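Local structure of biofilm-associated surface protein (Staphylococcus aureus, 7C7U) at residues G215-N220 / I229-Q234; E360-A365 / L385-Y390. The protein takes part in biofilm formation as a cell wall-anchored adhesion protein, and probably acts as a calcium-responsive switch for functional amyloid assembly. All coordinates share one frame; numbering follows the deposited sequence.

Contact 1: residues G215-N220 / I229-Q234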
loop_
_atom_site.group_PDB
_atom_site.type_symbol
_atom_site.label_atom_id
_atom_site.label_comp_id
_atom_site.label_asym_id
_atom_site.label_seq_id
_atom_site.Cartn_x
_atom_site.Cartn_y
_atom_site.Cartn_z
ATOM N N GLY A 215 -6.963 18.996 3.578
ATOM C CA GLY A 215 -6.336 18.521 2.370
ATOM C C GLY A 215 -6.189 17.012 2.391
ATOM O O GLY A 215 -6.380 16.358 3.415
ATOM N N SER A 216 -5.881 16.474 1.222
ATOM C CA SER A 216 -5.478 15.083 1.110
ATOM C C SER A 216 -4.348 15.016 0.104
ATOM O O SER A 216 -4.324 15.788 -0.854
ATOM C CB SER A 216 -6.649 14.186 0.687
ATOM O OG SER A 216 -7.066 14.476 -0.638
ATOM N N ALA A 217 -3.392 14.119 0.340
ATOM C CA ALA A 217 -2.247 13.955 -0.541
ATOM C C ALA A 217 -2.160 12.477 -0.884
ATOM O O ALA A 217 -2.179 11.635 0.016
ATOM C CB ALA A 217 -0.946 14.440 0.118
ATOM N N THR A 218 -2.115 12.169 -2.176
ATOM C CA THR A 218 -2.152 10.790 -2.639
ATOM C C THR A 218 -1.137 10.593 -3.752
ATOM O O THR A 218 -0.622 11.547 -4.331
ATOM C CB THR A 218 -3.547 10.393 -3.152
ATOM O OG1 THR A 218 -3.986 11.327 -4.139
ATOM C CG2 THR A 218 -4.564 10.336 -2.020
ATOM N N TYR A 219 -0.882 9.330 -4.084
ATOM C CA TYR A 219 -0.029 8.974 -5.208
ATOM C C TYR A 219 -0.893 8.480 -6.363
ATOM O O TYR A 219 -1.837 7.716 -6.154
ATOM C CB TYR A 219 0.987 7.895 -4.799
ATOM C CG TYR A 219 1.699 7.268 -5.964
ATOM C CD1 TYR A 219 2.630 7.992 -6.711
ATOM C CD2 TYR A 219 1.446 5.953 -6.324
ATOM C CE1 TYR A 219 3.279 7.417 -7.778
ATOM C CE2 TYR A 219 2.093 5.366 -7.399
ATOM C CZ TYR A 219 3.001 6.106 -8.119
ATOM O OH TYR A 219 3.652 5.534 -9.178
ATOM N N ASN A 220 -0.584 8.933 -7.575
ATOM C CA ASN A 220 -1.298 8.484 -8.772
ATOM C C ASN A 220 -0.283 8.090 -9.839
ATOM O O ASN A 220 0.434 8.942 -10.375
ATOM C CB ASN A 220 -2.268 9.560 -9.287
ATOM C CG ASN A 220 -3.171 9.044 -10.406
ATOM O OD1 ASN A 220 -2.688 8.500 -11.397
ATOM N ND2 ASN A 220 -4.485 9.208 -10.248
ATOM N N ILE A 229 2.083 13.063 -7.454
ATOM C CA ILE A 229 1.465 13.269 -6.157
ATOM C C ILE A 229 0.362 14.295 -6.363
ATOM O O ILE A 229 0.601 15.345 -6.969
ATOM C CB ILE A 229 2.495 13.732 -5.104
ATOM C CG1 ILE A 229 3.627 12.693 -4.947
ATOM C CG2 ILE A 229 1.815 13.978 -3.754
ATOM C CD1 ILE A 229 3.127 11.387 -4.403
ATOM N N LEU A 230 -0.847 13.965 -5.921
ATOM C CA LEU A 230 -1.987 14.872 -5.999
ATOM C C LEU A 230 -2.260 15.439 -4.617
ATOM O O LEU A 230 -2.445 14.681 -3.664
ATOM C CB LEU A 230 -3.236 14.162 -6.519
ATOM C CG LEU A 230 -3.135 13.371 -7.826
ATOM C CD1 LEU A 230 -4.480 12.781 -8.158
ATOM C CD2 LEU A 230 -2.651 14.267 -8.957
ATOM N N ILE A 231 -2.320 16.757 -4.515
ATOM C CA ILE A 231 -2.558 17.429 -3.243
ATOM C C ILE A 231 -3.876 18.166 -3.410
ATOM O O ILE A 231 -3.916 19.190 -4.093
ATOM C CB ILE A 231 -1.419 18.381 -2.891
ATOM C CG1 ILE A 231 -0.103 17.588 -2.800
ATOM C CG2 ILE A 231 -1.698 19.123 -1.557
ATOM C CD1 ILE A 231 1.050 18.393 -3.274
ATOM N N ASP A 232 -4.966 17.610 -2.872
ATOM C CA ASP A 232 -6.311 18.138 -3.106
ATOM C C ASP A 232 -6.815 18.847 -1.858
ATOM O O ASP A 232 -7.006 18.207 -0.820
ATOM C CB ASP A 232 -7.307 17.041 -3.473
ATOM C CG ASP A 232 -6.971 16.337 -4.782
ATOM O OD1 ASP A 232 -6.364 16.956 -5.672
ATOM O OD2 ASP A 232 -7.343 15.157 -4.915
ATOM N N GLN A 233 -7.113 20.135 -1.979
ATOM C CA GLN A 233 -7.673 20.887 -0.867
ATOM C C GLN A 233 -9.180 21.046 -1.058
ATOM O O GLN A 233 -9.646 21.324 -2.163
ATOM C CB GLN A 233 -7.006 22.257 -0.754
ATOM C CG GLN A 233 -7.543 23.119 0.405
ATOM C CD GLN A 233 -6.760 24.403 0.589
ATOM O OE1 GLN A 233 -5.805 24.665 -0.146
ATOM N NE2 GLN A 233 -7.182 25.233 1.550
ATOM N N GLN A 234 -9.940 20.836 0.012
ATOM C CA GLN A 234 -11.367 21.132 0.032
ATOM C C GLN A 234 -11.605 22.295 0.989
ATOM O O GLN A 234 -11.022 22.331 2.076
ATOM C CB GLN A 234 -12.190 19.926 0.500
ATOM C CG GLN A 234 -11.756 18.571 -0.077
ATOM C CD GLN A 234 -12.324 18.266 -1.460
ATOM O OE1 GLN A 234 -13.253 18.918 -1.922
ATOM N NE2 GLN A 234 -11.756 17.260 -2.124
HETATM O O HOH W 1 -5.411 13.631 -3.232
HETATM O O HOH W 2 -9.156 16.533 -0.299
#
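Ser216 and Asp232 form a hydrogen-bonded antiparallel pair, as do Thr218 and Leu230 two residues on, so the two strands of this beta hairpin are held by four backbone bonds. The shortest is Asp232 N to Ser216 O at 2.8 Å. In the pairs between, carbonyls also meet alpha hydrogens: Ala217 CA is 3.2 Å from Leu230 O.

The face bearing Ala217 and Ile231 is dry and tightly closed, less by contacts between the two strands than by the facing sheet. Small Ala217 and branched Ile231 make a low apolar surface that Phe364 and Leu385 of that sheet can lie against. Beside them, the two torsions of Ile229 (chi1 -59°, chi2 -65°) bring its CD1 methyl to the edge of the Tyr219 ring, 4.1 Å from Tyr219 CB, the two side chains crossing at about a right angle.

The other face is polar and hydrated, with ordered water between its side chains. Ser216 and Thr218 both hold their hydroxyls between backbone N and carbonyl carbon, so both oxygens reach one water, 3.2 Å from Ser216 OG and 2.9 Å from Thr218 OG1. The water can also donate to Leu230 O and, weakly, to Asp232 OD2, though it has too few protons to serve every acceptor around it. A second water links Ser216 OG to Asp232 O and accepts from Gln234 NE2 at 3.3 Å. Buried Asp232 turns OD1 to a salt bridge with Arg326 of strand 323-331. The looser, partly exposed end holds Thr218, Tyr219 and Asn220; there Leu230 CD1 lies 4.1 Å from Asn220 CB.

Small hydroxyls therefore suit a face that keeps ordered water, aliphatic groups suit the face closed by a second sheet, and the buried carboxylate is probably stabilised in its charged form by the arginine.

Contact 2: residues E360-A365 / L385-Y390. With CA (calcium ion), chain D.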
loop_
_atom_site.group_PDB
_atom_site.type_symbol
_atom_site.label_atom_id
_atom_site.label_comp_id
_atom_site.label_asym_id
_atom_site.label_seq_id
_atom_site.Cartn_x
_atom_site.Cartn_y
_atom_site.Cartn_z
ATOM N N GLU A 360 8.174 7.593 5.755
ATOM C CA GLU A 360 8.476 9.011 5.688
ATOM C C GLU A 360 7.183 9.778 5.445
ATOM O O GLU A 360 6.417 9.442 4.538
ATOM C CB GLU A 360 9.497 9.331 4.587
ATOM C CG GLU A 360 10.185 10.678 4.844
ATOM C CD GLU A 360 11.299 11.011 3.856
ATOM O OE1 GLU A 360 11.626 10.178 2.987
ATOM O OE2 GLU A 360 11.846 12.127 3.947
ATOM N N ASP A 361 6.962 10.806 6.243
ATOM C CA ASP A 361 5.815 11.701 6.094
ATOM C C ASP A 361 6.227 12.981 5.386
ATOM O O ASP A 361 7.271 13.563 5.701
ATOM C CB ASP A 361 5.234 12.061 7.457
ATOM C CG ASP A 361 4.581 10.890 8.126
ATOM O OD1 ASP A 361 3.966 10.069 7.408
ATOM O OD2 ASP A 361 4.694 10.776 9.360
ATOM N N PHE A 362 5.385 13.441 4.454
ATOM C CA PHE A 362 5.561 14.739 3.825
ATOM C C PHE A 362 4.314 15.578 4.065
ATOM O O PHE A 362 3.198 15.061 4.019
ATOM C CB PHE A 362 5.840 14.620 2.331
ATOM C CG PHE A 362 6.985 13.673 2.014
ATOM C CD1 PHE A 362 6.759 12.318 1.901
ATOM C CD2 PHE A 362 8.272 14.149 1.881
ATOM C CE1 PHE A 362 7.810 11.426 1.639
ATOM C CE2 PHE A 362 9.326 13.270 1.613
ATOM C CZ PHE A 362 9.085 11.915 1.491
ATOM N N THR A 363 4.508 16.855 4.347
ATOM C CA THR A 363 3.393 17.721 4.711
ATOM C C THR A 363 3.262 18.858 3.717
ATOM O O THR A 363 4.231 19.242 3.059
ATOM C CB THR A 363 3.551 18.252 6.140
ATOM O OG1 THR A 363 4.845 18.818 6.296
ATOM C CG2 THR A 363 3.380 17.112 7.143
ATOM N N PHE A 364 2.021 19.356 3.584
ATOM C CA PHE A 364 1.653 20.371 2.607
ATOM C C PHE A 364 0.634 21.309 3.243
ATOM O O PHE A 364 -0.006 20.961 4.243
ATOM C CB PHE A 364 1.044 19.762 1.346
ATOM C CG PHE A 364 1.816 18.590 0.829
ATOM C CD1 PHE A 364 1.644 17.335 1.390
ATOM C CD2 PHE A 364 2.755 18.765 -0.166
ATOM C CE1 PHE A 364 2.391 16.245 0.929
ATOM C CE2 PHE A 364 3.502 17.683 -0.623
ATOM C CZ PHE A 364 3.313 16.434 -0.070
ATOM N N ALA A 365 0.507 22.497 2.654
ATOM C CA ALA A 365 -0.501 23.481 3.080
ATOM C C ALA A 365 -0.979 24.292 1.881
ATOM O O ALA A 365 -0.245 24.487 0.903
ATOM C CB ALA A 365 0.029 24.423 4.182
ATOM N N LEU A 385 1.246 13.341 3.357
ATOM C CA LEU A 385 1.452 12.135 2.535
ATOM C C LEU A 385 2.321 11.171 3.339
ATOM O O LEU A 385 3.486 11.466 3.619
ATOM C CB LEU A 385 2.087 12.478 1.185
ATOM C CG LEU A 385 2.551 11.262 0.320
ATOM C CD1 LEU A 385 1.342 10.563 -0.255
ATOM C CD2 LEU A 385 3.486 11.740 -0.756
ATOM N N ALA A 386 1.724 10.057 3.782
ATOM C CA ALA A 386 2.370 9.073 4.654
ATOM C C ALA A 386 2.855 7.910 3.779
ATOM O O ALA A 386 2.111 6.975 3.491
ATOM C CB ALA A 386 1.405 8.587 5.728
ATOM N N LEU A 387 4.086 8.015 3.303
ATOM C CA LEU A 387 4.705 6.938 2.540
ATOM C C LEU A 387 5.288 5.890 3.479
ATOM O O LEU A 387 5.877 6.218 4.517
ATOM C CB LEU A 387 5.799 7.491 1.631
ATOM C CG LEU A 387 5.327 8.440 0.548
ATOM C CD1 LEU A 387 6.459 8.790 -0.409
ATOM C CD2 LEU A 387 4.123 7.837 -0.193
ATOM N N GLN A 388 5.153 4.622 3.090
ATOM C CA GLN A 388 5.566 3.519 3.942
ATOM C C GLN A 388 6.137 2.385 3.098
ATOM O O GLN A 388 5.640 2.109 2.003
ATOM C CB GLN A 388 4.369 3.041 4.759
ATOM C CG GLN A 388 4.688 2.243 5.970
ATOM C CD GLN A 388 3.488 2.127 6.886
ATOM O OE1 GLN A 388 3.069 3.107 7.505
ATOM N NE2 GLN A 388 2.897 0.938 6.939
ATOM N N ASP A 389 7.206 1.753 3.597
ATOM C CA ASP A 389 7.790 0.533 2.999
ATOM C C ASP A 389 7.888 -0.439 4.162
ATOM O O ASP A 389 8.965 -0.624 4.738
ATOM C CB ASP A 389 9.142 0.831 2.348
ATOM C CG ASP A 389 9.768 -0.401 1.636
ATOM O OD1 ASP A 389 9.155 -1.471 1.615
ATOM O OD2 ASP A 389 10.873 -0.247 1.098
ATOM N N TYR A 390 6.744 -1.023 4.524
ATOM C CA TYR A 390 6.645 -1.743 5.785
ATOM C C TYR A 390 7.743 -2.796 5.920
ATOM O O TYR A 390 8.333 -2.956 6.997
ATOM C CB TYR A 390 5.263 -2.382 5.906
ATOM C CG TYR A 390 5.037 -3.074 7.235
ATOM C CD1 TYR A 390 5.593 -4.328 7.502
ATOM C CD2 TYR A 390 4.280 -2.464 8.233
ATOM C CE1 TYR A 390 5.391 -4.953 8.723
ATOM C CE2 TYR A 390 4.074 -3.079 9.456
ATOM C CZ TYR A 390 4.630 -4.323 9.695
ATOM O OH TYR A 390 4.424 -4.932 10.912
HETATM CA CA CA D . 7.630 -2.845 0.510
HETATM O O HOH W 3 4.519 7.541 6.721
HETATM O O HOH W 4 5.510 -2.596 1.936
#
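Leu387 O is gripped by two donors. Glu360 N donates at 2.9 Å from a position well off the carbonyl plane. A water is the second donor. It also lies 2.7 Å from Asp361 OD1 and can bridge the two strands, though its two protons may be shared among further acceptors. Asp361 carries CG beside its own backbone N (chi1 -69°), which swings OD1 over Ala386, 3.3 Å from Ala386 CA; the short methyl side chain leaves room for this approach. OD2 makes a salt bridge with Lys359.

Farther along, the Leu385 N to Phe362 O bond is short, 2.7 Å. The face bearing Phe362, Leu385 and Leu387 is apolar except at its end, where Glu360 leads its carboxylate away from the opposite strand. Phe362 CE1 meets Leu387 CD1 at 3.6 Å, the side chains oblique to one another, while Phe364 turns its ring edge to Leu385, with CE1 3.8 Å from Leu385 CB. Broad rings and leucine branches suit this buried part.

Past the strand end Asp389 binds calcium through OD1 at 2.3 Å, and OD2 accepts from Gly394 N, which fixes the carboxylate's rotation. Asp391, Asp393, Leu395 O, Glu400 and a water complete the site, an EF-hand-like loop entered from a strand.

Within the chain, strand 381-388 is the edge of a four-stranded antiparallel sheet, next to strand 359-369. Leu385 and Phe364 face strand 228-237, Asp361 and Thr363 touch strand 163-171, and the calcium loop leads into helix 397-404.

In the fold
Contacts 1 and 2 come in series along the chain, each joining the two strands of a beta hairpin, and their centres lie 12 Å apart. They belong to different antiparallel sheets: strands 210-220 and 228-237 form one border of a five-stranded sheet, and strands 359-369 and 381-388 one border of a four-stranded sheet. The two pack face to face as a sandwich, meeting where Ile231 CD1 lies 3.6 Å from Phe364 CD2 and Ile229 CD1 3.7 Å from Leu385 CD2. Strand 381-388 then runs straight into the calcium-binding loop, so the strand that lines the sandwich also delivers the first calcium ligand, consistent with calcium influencing how this domain joins its neighbours.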